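Local coordinates for protein lysine-specific demethylase REF6 (Arabidopsis thaliana, PDB 6A58) that removes methyl groups from methylated lysines of histone H3, activating gene expression, and binds specific DNA sequences through its C-terminal C2H2 zinc fingers, the part held here, at residues A21-C30 and F34-K44; P75-C83 and A90-T101. All coordinates share one frame; numbering follows the deposited sequence.

Contact 1: residues A21-C30 and F34-K44. With ZN (zinc ion), chain B.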
loop_
_atom_site.group_PDB
_atom_site.type_symbol
_atom_site.label_atom_id
_atom_site.label_comp_id
_atom_site.label_asym_id
_atom_site.label_seq_id
_atom_site.Cartn_x
_atom_site.Cartn_y
_atom_site.Cartn_z
ATOM N N ALA A 21 -24.662 13.893 7.139
ATOM C CA ALA A 21 -25.482 12.724 6.811
ATOM C C ALA A 21 -24.756 11.389 7.011
ATOM O O ALA A 21 -25.400 10.379 7.303
ATOM C CB ALA A 21 -25.985 12.828 5.377
ATOM N N ALA A 22 -23.434 11.383 6.841
ATOM C CA ALA A 22 -22.637 10.159 6.972
ATOM C C ALA A 22 -22.521 9.690 8.423
ATOM O O ALA A 22 -22.637 10.484 9.363
ATOM C CB ALA A 22 -21.252 10.359 6.377
ATOM N N TYR A 23 -22.293 8.389 8.582
ATOM C CA TYR A 23 -22.112 7.756 9.884
ATOM C C TYR A 23 -20.667 7.280 10.022
ATOM O O TYR A 23 -20.259 6.319 9.368
ATOM C CB TYR A 23 -23.079 6.582 10.032
ATOM C CG TYR A 23 -24.520 7.012 10.193
ATOM C CD1 TYR A 23 -25.305 7.337 9.082
ATOM C CD2 TYR A 23 -25.100 7.101 11.456
ATOM C CE1 TYR A 23 -26.629 7.737 9.232
ATOM C CE2 TYR A 23 -26.420 7.497 11.616
ATOM C CZ TYR A 23 -27.180 7.813 10.502
ATOM O OH TYR A 23 -28.491 8.203 10.665
ATOM N N GLN A 24 -19.906 7.950 10.884
ATOM C CA GLN A 24 -18.471 7.689 11.032
ATOM C C GLN A 24 -18.218 6.549 12.028
ATOM O O GLN A 24 -18.947 6.406 13.017
ATOM C CB GLN A 24 -17.734 8.964 11.473
ATOM C CG GLN A 24 -17.700 10.086 10.428
ATOM C CD GLN A 24 -18.984 10.906 10.327
ATOM O OE1 GLN A 24 -19.839 10.876 11.217
ATOM N NE2 GLN A 24 -19.120 11.655 9.234
ATOM N N CYS A 25 -17.193 5.743 11.757
ATOM C CA CYS A 25 -16.775 4.670 12.665
ATOM C C CYS A 25 -15.943 5.235 13.808
ATOM O O CYS A 25 -15.022 6.019 13.573
ATOM C CB CYS A 25 -15.963 3.608 11.929
ATOM S SG CYS A 25 -15.498 2.218 12.991
ATOM N N ASN A 26 -16.261 4.823 15.038
ATOM C CA ASN A 26 -15.558 5.313 16.234
ATOM C C ASN A 26 -14.437 4.394 16.736
ATOM O O ASN A 26 -13.871 4.646 17.803
ATOM C CB ASN A 26 -16.554 5.627 17.366
ATOM C CG ASN A 26 -17.295 4.402 17.879
ATOM O OD1 ASN A 26 -17.172 3.298 17.345
ATOM N ND2 ASN A 26 -18.096 4.608 18.919
ATOM N N MET A 27 -14.116 3.341 15.984
ATOM C CA MET A 27 -13.014 2.445 16.341
ATOM C C MET A 27 -11.681 3.155 16.136
ATOM O O MET A 27 -11.517 3.911 15.177
ATOM C CB MET A 27 -13.058 1.159 15.509
ATOM C CG MET A 27 -14.276 0.290 15.778
ATOM S SD MET A 27 -14.245 -0.462 17.418
ATOM C CE MET A 27 -12.990 -1.716 17.184
ATOM N N GLU A 28 -10.739 2.912 17.046
ATOM C CA GLU A 28 -9.449 3.607 17.033
ATOM C C GLU A 28 -8.705 3.341 15.723
ATOM O O GLU A 28 -8.551 2.190 15.310
ATOM C CB GLU A 28 -8.581 3.179 18.228
ATOM C CG GLU A 28 -7.387 4.087 18.507
ATOM C CD GLU A 28 -7.783 5.475 18.990
ATOM O OE1 GLU A 28 -7.169 6.461 18.532
ATOM O OE2 GLU A 28 -8.705 5.586 19.827
ATOM N N GLY A 29 -8.288 4.417 15.060
ATOM C CA GLY A 29 -7.555 4.332 13.802
ATOM C C GLY A 29 -8.404 4.214 12.544
ATOM O O GLY A 29 -7.869 4.339 11.442
ATOM N N CYS A 30 -9.711 3.986 12.684
ATOM C CA CYS A 30 -10.578 3.798 11.514
ATOM C C CYS A 30 -10.999 5.144 10.935
ATOM O O CYS A 30 -11.345 6.061 11.680
ATOM C CB CYS A 30 -11.820 2.988 11.872
ATOM S SG CYS A 30 -12.715 2.407 10.403
ATOM N N PHE A 34 -20.219 5.688 6.513
ATOM C CA PHE A 34 -21.315 4.918 5.905
ATOM C C PHE A 34 -22.548 5.771 5.648
ATOM O O PHE A 34 -22.773 6.768 6.330
ATOM C CB PHE A 34 -21.640 3.715 6.804
ATOM C CG PHE A 34 -20.450 2.844 7.024
ATOM C CD1 PHE A 34 -20.146 1.839 6.120
ATOM C CD2 PHE A 34 -19.555 3.114 8.055
ATOM C CE1 PHE A 34 -19.003 1.078 6.271
ATOM C CE2 PHE A 34 -18.406 2.360 8.204
ATOM C CZ PHE A 34 -18.132 1.342 7.308
ATOM N N SER A 35 -23.339 5.356 4.659
ATOM C CA SER A 35 -24.547 6.076 4.252
ATOM C C SER A 35 -25.695 5.959 5.258
ATOM O O SER A 35 -26.599 6.799 5.262
ATOM C CB SER A 35 -25.019 5.579 2.881
ATOM O OG SER A 35 -24.000 5.725 1.905
ATOM N N SER A 36 -25.662 4.927 6.099
ATOM C CA SER A 36 -26.713 4.696 7.088
ATOM C C SER A 36 -26.156 4.103 8.372
ATOM O O SER A 36 -25.069 3.519 8.375
ATOM C CB SER A 36 -27.753 3.743 6.507
ATOM O OG SER A 36 -27.177 2.475 6.238
ATOM N N GLU A 37 -26.917 4.238 9.455
ATOM C CA GLU A 37 -26.565 3.605 10.727
ATOM C C GLU A 37 -26.510 2.086 10.583
ATOM O O GLU A 37 -25.668 1.436 11.201
ATOM C CB GLU A 37 -27.552 3.982 11.838
ATOM C CG GLU A 37 -27.085 3.551 13.221
ATOM C CD GLU A 37 -27.979 4.036 14.347
ATOM O OE1 GLU A 37 -29.206 4.167 14.142
ATOM O OE2 GLU A 37 -27.447 4.271 15.448
ATOM N N LYS A 38 -27.416 1.538 9.774
ATOM C CA LYS A 38 -27.440 0.112 9.446
ATOM C C LYS A 38 -26.077 -0.400 8.996
ATOM O O LYS A 38 -25.563 -1.376 9.540
ATOM C CB LYS A 38 -28.471 -0.142 8.345
ATOM C CG LYS A 38 -28.584 -1.587 7.902
ATOM C CD LYS A 38 -29.691 -1.743 6.876
ATOM C CE LYS A 38 -30.216 -3.155 6.837
ATOM N NZ LYS A 38 -31.101 -3.467 7.994
ATOM N N GLN A 39 -25.491 0.273 8.013
ATOM C CA GLN A 39 -24.201 -0.157 7.473
ATOM C C GLN A 39 -23.047 0.092 8.446
ATOM O O GLN A 39 -22.061 -0.644 8.431
ATOM C CB GLN A 39 -23.942 0.484 6.105
ATOM C CG GLN A 39 -24.947 0.057 5.036
ATOM C CD GLN A 39 -24.974 -1.444 4.780
ATOM O OE1 GLN A 39 -23.969 -2.140 4.949
ATOM N NE2 GLN A 39 -26.133 -1.952 4.373
ATOM N N LEU A 40 -23.177 1.102 9.302
ATOM C CA LEU A 40 -22.220 1.302 10.390
ATOM C C LEU A 40 -22.289 0.152 11.405
ATOM O O LEU A 40 -21.259 -0.321 11.873
ATOM C CB LEU A 40 -22.451 2.641 11.095
ATOM C CG LEU A 40 -21.565 2.905 12.319
ATOM C CD1 LEU A 40 -20.098 2.932 11.922
ATOM C CD2 LEU A 40 -21.965 4.187 13.032
ATOM N N MET A 41 -23.501 -0.278 11.755
ATOM C CA MET A 41 -23.671 -1.408 12.681
ATOM C C MET A 41 -23.081 -2.703 12.119
ATOM O O MET A 41 -22.409 -3.451 12.840
ATOM C CB MET A 41 -25.148 -1.604 13.031
ATOM C CG MET A 41 -25.717 -0.508 13.915
ATOM S SD MET A 41 -27.433 -0.799 14.386
ATOM C CE MET A 41 -28.352 -0.236 12.965
ATOM N N LEU A 42 -23.310 -2.949 10.831
ATOM C CA LEU A 42 -22.731 -4.112 10.158
ATOM C C LEU A 42 -21.204 -4.016 10.109
ATOM O O LEU A 42 -20.504 -5.015 10.293
ATOM C CB LEU A 42 -23.314 -4.281 8.749
ATOM C CG LEU A 42 -24.820 -4.582 8.691
ATOM C CD1 LEU A 42 -25.331 -4.509 7.261
ATOM C CD2 LEU A 42 -25.145 -5.932 9.314
ATOM N N HIS A 43 -20.694 -2.804 9.888
ATOM C CA HIS A 43 -19.260 -2.542 9.938
ATOM C C HIS A 43 -18.646 -2.854 11.311
ATOM O O HIS A 43 -17.564 -3.432 11.382
ATOM C CB HIS A 43 -18.986 -1.085 9.557
ATOM C CG HIS A 43 -17.550 -0.690 9.672
ATOM N ND1 HIS A 43 -16.583 -1.157 8.809
ATOM C CD2 HIS A 43 -16.918 0.141 10.534
ATOM C CE1 HIS A 43 -15.415 -0.636 9.140
ATOM N NE2 HIS A 43 -15.589 0.148 10.188
ATOM N N LYS A 44 -19.341 -2.490 12.388
ATOM C CA LYS A 44 -18.870 -2.788 13.750
ATOM C C LYS A 44 -18.888 -4.289 14.098
ATOM O O LYS A 44 -18.218 -4.706 15.048
ATOM C CB LYS A 44 -19.641 -1.969 14.786
ATOM C CG LYS A 44 -19.277 -0.498 14.736
ATOM C CD LYS A 44 -20.133 0.331 15.667
ATOM C CE LYS A 44 -19.761 1.798 15.560
ATOM N NZ LYS A 44 -20.539 2.650 16.496
HETATM ZN ZN ZN B . -14.226 1.096 11.440
HETATM O O HOH W 1 -30.389 6.166 12.009
HETATM O O HOH W 2 -19.336 4.997 15.371
#
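Tyr23 lays its ring over the start of helix 37-44: Glu37 N sits above the ring centre, and Tyr23 CD1 comes within 3.4 Å of Ser36 C. With CG beside the backbone N and anti to the carbonyl carbon (chi1 -71°), the ring runs along this helix end, where Glu37 CB makes a CH-pi contact over the same face. Farther out, one water joins Tyr23 OH to Glu37 OE1. The tyrosine backbone is held as well, in an antiparallel hydrogen-bonded pair with Phe34: Tyr23 N donates to Phe34 O at 2.8 Å, close to straight and in the carbonyl plane, whereas Phe34 N reaches Tyr23 O at 2.9 Å from above the Tyr23 carbonyl plane, and more bent. The Phe34 ring turns its edge to Tyr23 O and sets CZ over one face of the His43 imidazole. Leu40 fills the middle, CD2 lying 4.0 Å from Tyr23 CB and CD1 against Cys25 CA. At the solvent side the extended Lys44 chain crosses Asn26 at about a right angle, with CE 3.5 Å from Asn26 OD1; NZ is tied through a second water to Gln24 O. Zinc closes the far end, bound by the sulfurs of Cys25 and Cys30 and, at 2.1 Å, by His43 NE2, both sulfurs lying at the imidazole edge. His60 of helix 60-70 supplies the fourth ligand, an unusual source for a C2H2 finger and consistent with its degenerate classification. Met27 N donates to Cys25 SG (3.5 Å), which probably tempers the thiolate charge. The chemistry thus pairs a small aromatic and aliphatic cluster with a metal site that this finger completes by borrowing a histidine from the next one.

Contact 2: residues P75-C83 and A90-T101. With ZN (zinc ion), chain D.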
loop_
_atom_site.group_PDB
_atom_site.type_symbol
_atom_site.label_atom_id
_atom_site.label_comp_id
_atom_site.label_asym_id
_atom_site.label_seq_id
_atom_site.Cartn_x
_atom_site.Cartn_y
_atom_site.Cartn_z
ATOM N N PRO A 75 -3.844 6.165 -6.583
ATOM C CA PRO A 75 -4.029 7.612 -6.752
ATOM C C PRO A 75 -2.826 8.408 -7.266
ATOM O O PRO A 75 -3.012 9.516 -7.767
ATOM C CB PRO A 75 -4.377 8.099 -5.335
ATOM C CG PRO A 75 -4.704 6.880 -4.551
ATOM C CD PRO A 75 -3.903 5.779 -5.160
ATOM N N LEU A 76 -1.621 7.857 -7.124
ATOM C CA LEU A 76 -0.387 8.607 -7.361
ATOM C C LEU A 76 0.163 8.330 -8.758
ATOM O O LEU A 76 0.637 7.226 -9.030
ATOM C CB LEU A 76 0.646 8.234 -6.296
ATOM C CG LEU A 76 0.206 8.435 -4.837
ATOM C CD1 LEU A 76 1.307 7.980 -3.897
ATOM C CD2 LEU A 76 -0.185 9.881 -4.568
ATOM N N LYS A 77 0.099 9.340 -9.628
ATOM C CA LYS A 77 0.547 9.215 -11.020
ATOM C C LYS A 77 2.044 9.449 -11.114
ATOM O O LYS A 77 2.595 10.285 -10.401
ATOM C CB LYS A 77 -0.166 10.227 -11.922
ATOM C CG LYS A 77 -1.648 9.956 -12.135
ATOM C CD LYS A 77 -2.234 10.886 -13.188
ATOM C CE LYS A 77 -3.585 10.394 -13.683
ATOM N NZ LYS A 77 -4.614 10.366 -12.609
ATOM N N CYS A 78 2.698 8.715 -12.008
ATOM C CA CYS A 78 4.102 8.965 -12.307
ATOM C C CYS A 78 4.241 10.356 -12.934
ATOM O O CYS A 78 3.468 10.699 -13.831
ATOM C CB CYS A 78 4.643 7.912 -13.268
ATOM S SG CYS A 78 6.397 8.139 -13.642
ATOM N N PRO A 79 5.218 11.157 -12.466
ATOM C CA PRO A 79 5.402 12.505 -13.004
ATOM C C PRO A 79 6.194 12.575 -14.316
ATOM O O PRO A 79 6.324 13.665 -14.867
ATOM C CB PRO A 79 6.180 13.207 -11.894
ATOM C CG PRO A 79 7.012 12.124 -11.309
ATOM C CD PRO A 79 6.140 10.899 -11.339
ATOM N N TRP A 80 6.708 11.444 -14.802
ATOM C CA TRP A 80 7.544 11.406 -16.012
ATOM C C TRP A 80 6.645 11.476 -17.245
ATOM O O TRP A 80 5.827 10.581 -17.459
ATOM C CB TRP A 80 8.365 10.109 -16.024
ATOM C CG TRP A 80 9.691 10.174 -16.722
ATOM C CD1 TRP A 80 10.012 9.612 -17.920
ATOM C CD2 TRP A 80 10.889 10.787 -16.231
ATOM N NE1 TRP A 80 11.334 9.854 -18.219
ATOM C CE2 TRP A 80 11.891 10.584 -17.204
ATOM C CE3 TRP A 80 11.209 11.502 -15.070
ATOM C CZ2 TRP A 80 13.200 11.057 -17.042
ATOM C CZ3 TRP A 80 12.501 11.977 -14.913
ATOM C CH2 TRP A 80 13.482 11.750 -15.893
ATOM N N LYS A 81 6.788 12.528 -18.052
ATOM C CA LYS A 81 5.958 12.690 -19.253
ATOM C C LYS A 81 6.040 11.449 -20.138
ATOM O O LYS A 81 7.125 10.900 -20.340
ATOM C CB LYS A 81 6.385 13.915 -20.065
ATOM C CG LYS A 81 6.072 15.250 -19.414
ATOM C CD LYS A 81 6.842 16.389 -20.071
ATOM C CE LYS A 81 6.401 16.638 -21.504
ATOM N NZ LYS A 81 7.185 17.731 -22.145
ATOM N N GLY A 82 4.887 11.012 -20.647
ATOM C CA GLY A 82 4.784 9.790 -21.446
ATOM C C GLY A 82 4.453 8.523 -20.674
ATOM O O GLY A 82 4.034 7.532 -21.275
ATOM N N CYS A 83 4.636 8.542 -19.352
ATOM C CA CYS A 83 4.400 7.375 -18.520
ATOM C C CYS A 83 2.997 7.441 -17.936
ATOM O O CYS A 83 2.612 8.459 -17.366
ATOM C CB CYS A 83 5.423 7.312 -17.390
ATOM S SG CYS A 83 5.322 5.789 -16.438
ATOM N N ALA A 90 3.417 6.179 -2.001
ATOM C CA ALA A 90 4.459 7.115 -2.436
ATOM C C ALA A 90 5.824 6.448 -2.607
ATOM O O ALA A 90 6.550 6.777 -3.545
ATOM C CB ALA A 90 4.564 8.282 -1.464
ATOM N N TRP A 91 6.171 5.519 -1.711
ATOM C CA TRP A 91 7.451 4.800 -1.812
ATOM C C TRP A 91 7.557 3.978 -3.106
ATOM O O TRP A 91 8.621 3.940 -3.726
ATOM C CB TRP A 91 7.723 3.925 -0.570
ATOM C CG TRP A 91 6.821 2.735 -0.395
ATOM C CD1 TRP A 91 5.701 2.660 0.386
ATOM C CD2 TRP A 91 6.979 1.440 -0.993
ATOM N NE1 TRP A 91 5.145 1.408 0.297
ATOM C CE2 TRP A 91 5.908 0.638 -0.540
ATOM C CE3 TRP A 91 7.915 0.885 -1.878
ATOM C CZ2 TRP A 91 5.745 -0.696 -0.942
ATOM C CZ3 TRP A 91 7.755 -0.443 -2.280
ATOM C CH2 TRP A 91 6.675 -1.218 -1.807
ATOM N N SER A 92 6.455 3.339 -3.505
ATOM C CA SER A 92 6.396 2.571 -4.752
ATOM C C SER A 92 6.592 3.471 -5.971
ATOM O O SER A 92 7.302 3.100 -6.913
ATOM C CB SER A 92 5.059 1.833 -4.873
ATOM O OG SER A 92 4.865 0.944 -3.788
ATOM N N ARG A 93 5.960 4.643 -5.953
ATOM C CA ARG A 93 6.132 5.615 -7.039
ATOM C C ARG A 93 7.572 6.115 -7.088
ATOM O O ARG A 93 8.165 6.182 -8.163
ATOM C CB ARG A 93 5.173 6.804 -6.899
ATOM C CG ARG A 93 5.410 7.896 -7.936
ATOM C CD ARG A 93 4.287 8.910 -8.002
ATOM N NE ARG A 93 4.185 9.719 -6.789
ATOM C CZ ARG A 93 3.346 10.743 -6.624
ATOM N NH1 ARG A 93 2.508 11.109 -7.592
ATOM N NH2 ARG A 93 3.334 11.408 -5.468
ATOM N N THR A 94 8.124 6.478 -5.930
ATOM C CA THR A 94 9.510 6.960 -5.851
ATOM C C THR A 94 10.510 5.926 -6.384
ATOM O O THR A 94 11.411 6.272 -7.153
ATOM C CB THR A 94 9.873 7.380 -4.412
ATOM O OG1 THR A 94 9.034 8.471 -4.019
ATOM C CG2 THR A 94 11.334 7.809 -4.307
ATOM N N GLU A 95 10.348 4.669 -5.976
ATOM C CA GLU A 95 11.173 3.577 -6.505
ATOM C C GLU A 95 11.038 3.461 -8.025
ATOM O O GLU A 95 12.040 3.342 -8.730
ATOM C CB GLU A 95 10.834 2.244 -5.826
ATOM C CG GLU A 95 11.422 2.118 -4.427
ATOM C CD GLU A 95 11.248 0.739 -3.807
ATOM O OE1 GLU A 95 10.564 -0.127 -4.397
ATOM O OE2 GLU A 95 11.805 0.523 -2.714
ATOM N N HIS A 96 9.802 3.519 -8.519
ATOM C CA HIS A 96 9.545 3.463 -9.962
ATOM C C HIS A 96 10.231 4.569 -10.765
ATOM O O HIS A 96 10.770 4.302 -11.844
ATOM C CB HIS A 96 8.046 3.494 -10.262
ATOM C CG HIS A 96 7.736 3.775 -11.698
ATOM N ND1 HIS A 96 7.849 2.818 -12.681
ATOM C CD2 HIS A 96 7.339 4.911 -12.318
ATOM C CE1 HIS A 96 7.526 3.351 -13.846
ATOM N NE2 HIS A 96 7.213 4.619 -13.654
ATOM N N ILE A 97 10.211 5.797 -10.250
ATOM C CA ILE A 97 10.815 6.943 -10.952
ATOM C C ILE A 97 12.311 6.707 -11.226
ATOM O O ILE A 97 12.840 7.176 -12.239
ATOM C CB ILE A 97 10.577 8.274 -10.194
ATOM C CG1 ILE A 97 9.087 8.634 -10.210
ATOM C CG2 ILE A 97 11.365 9.423 -10.816
ATOM C CD1 ILE A 97 8.672 9.609 -9.128
ATOM N N ARG A 98 12.979 5.952 -10.355
ATOM C CA ARG A 98 14.384 5.594 -10.570
ATOM C C ARG A 98 14.620 4.807 -11.864
ATOM O O ARG A 98 15.717 4.861 -12.419
ATOM C CB ARG A 98 14.951 4.813 -9.380
ATOM C CG ARG A 98 14.980 5.597 -8.075
ATOM C CD ARG A 98 15.336 4.694 -6.911
ATOM N NE ARG A 98 15.044 5.342 -5.636
ATOM C CZ ARG A 98 14.870 4.704 -4.474
ATOM N NH1 ARG A 98 14.972 3.380 -4.387
ATOM N NH2 ARG A 98 14.591 5.409 -3.380
ATOM N N VAL A 99 13.604 4.084 -12.342
ATOM C CA VAL A 99 13.691 3.379 -13.632
ATOM C C VAL A 99 13.914 4.391 -14.757
ATOM O O VAL A 99 14.716 4.148 -15.658
ATOM C CB VAL A 99 12.434 2.518 -13.924
ATOM C CG1 VAL A 99 12.519 1.855 -15.296
ATOM C CG2 VAL A 99 12.244 1.461 -12.841
ATOM N N HIS A 100 13.216 5.523 -14.687
ATOM C CA HIS A 100 13.354 6.591 -15.677
ATOM C C HIS A 100 14.662 7.361 -15.545
ATOM O O HIS A 100 15.270 7.713 -16.555
ATOM C CB HIS A 100 12.209 7.596 -15.566
ATOM C CG HIS A 100 10.851 7.012 -15.797
ATOM N ND1 HIS A 100 10.540 6.262 -16.911
ATOM C CD2 HIS A 100 9.709 7.105 -15.075
ATOM C CE1 HIS A 100 9.272 5.894 -16.851
ATOM N NE2 HIS A 100 8.743 6.400 -15.752
ATOM N N THR A 101 15.079 7.656 -14.311
ATOM C CA THR A 101 16.301 8.442 -14.086
ATOM C C THR A 101 17.585 7.614 -14.208
ATOM O O THR A 101 18.659 8.176 -14.425
ATOM C CB THR A 101 16.303 9.125 -12.708
ATOM O OG1 THR A 101 16.340 8.124 -11.684
ATOM C CG2 THR A 101 15.067 10.013 -12.539
HETATM ZN ZN ZN D . 6.868 6.298 -14.870
#
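Trp80 and His100 pack closely in an offset stack, the five-membered ring and imidazole centroids 4.0 Å apart and the planes only 3° from parallel. The side chains slide past each other in opposite directions, which brings His100 CB over the indole, 3.4 Å from Trp80 CE2, as a CH-pi contact. Trp80 CG is roughly anti to the backbone N (chi1 -151°), which carries the indole toward the histidine. The stack lies against one face of a metal ligand and, with the zinc bond, probably limits how the imidazole can turn. Yet this is the solvent side of the contact: Trp80 is itself exposed, and Thr101 CG2 approaches its CZ3 only to 4.0 Å.

Toward the start of helix 90-101 the packing is closer-set and mixes polar with apolar groups. Arg93 bends at chi3 (67°), and its NH1 donates to Lys77 O at 2.9 Å, the oxygen lying near the guanidinium plane; Leu76 CB rests over a face of that group, while Leu76 CD1 touches Ala90 N at 3.4 Å. Phe87 of strand 86-87 packs on His96 and Arg93. Between the two ends, Pro79 CD and Ile97 CD1 meet tip to tip at 3.6 Å. A type II turn from Trp80 to Cys83 completes the loop between the cysteines, and Trp80 N donates to Cys78 SG at 3.5 Å. Zinc is held by Cys78 SG, Cys83 SG, His96 NE2 and His100 NE2, with both sulfurs at the edges of both imidazoles. All four ligands come from within this finger, so its metal site is complete without help from a neighbouring one.

In the fold
From the N terminus, contact 1 closes the first finger: strand 23-24 turns through the cysteine loop, returns as strand 33-34 and leads into helix 37-44. The chain then passes into the second finger, whose helix 60-70 sends His60 back to the zinc of contact 1, so these two fingers are joined through a metal. A linker leads on to contact 2, where strand 76-77, the hairpin partner 86-87 and helix 90-101 close the third finger around its own zinc. The contacts lie in series, neither nested nor crossed, with centres about 35 Å apart. Beyond contact 2, Arg98 bonds to Arg118 O of the fourth finger.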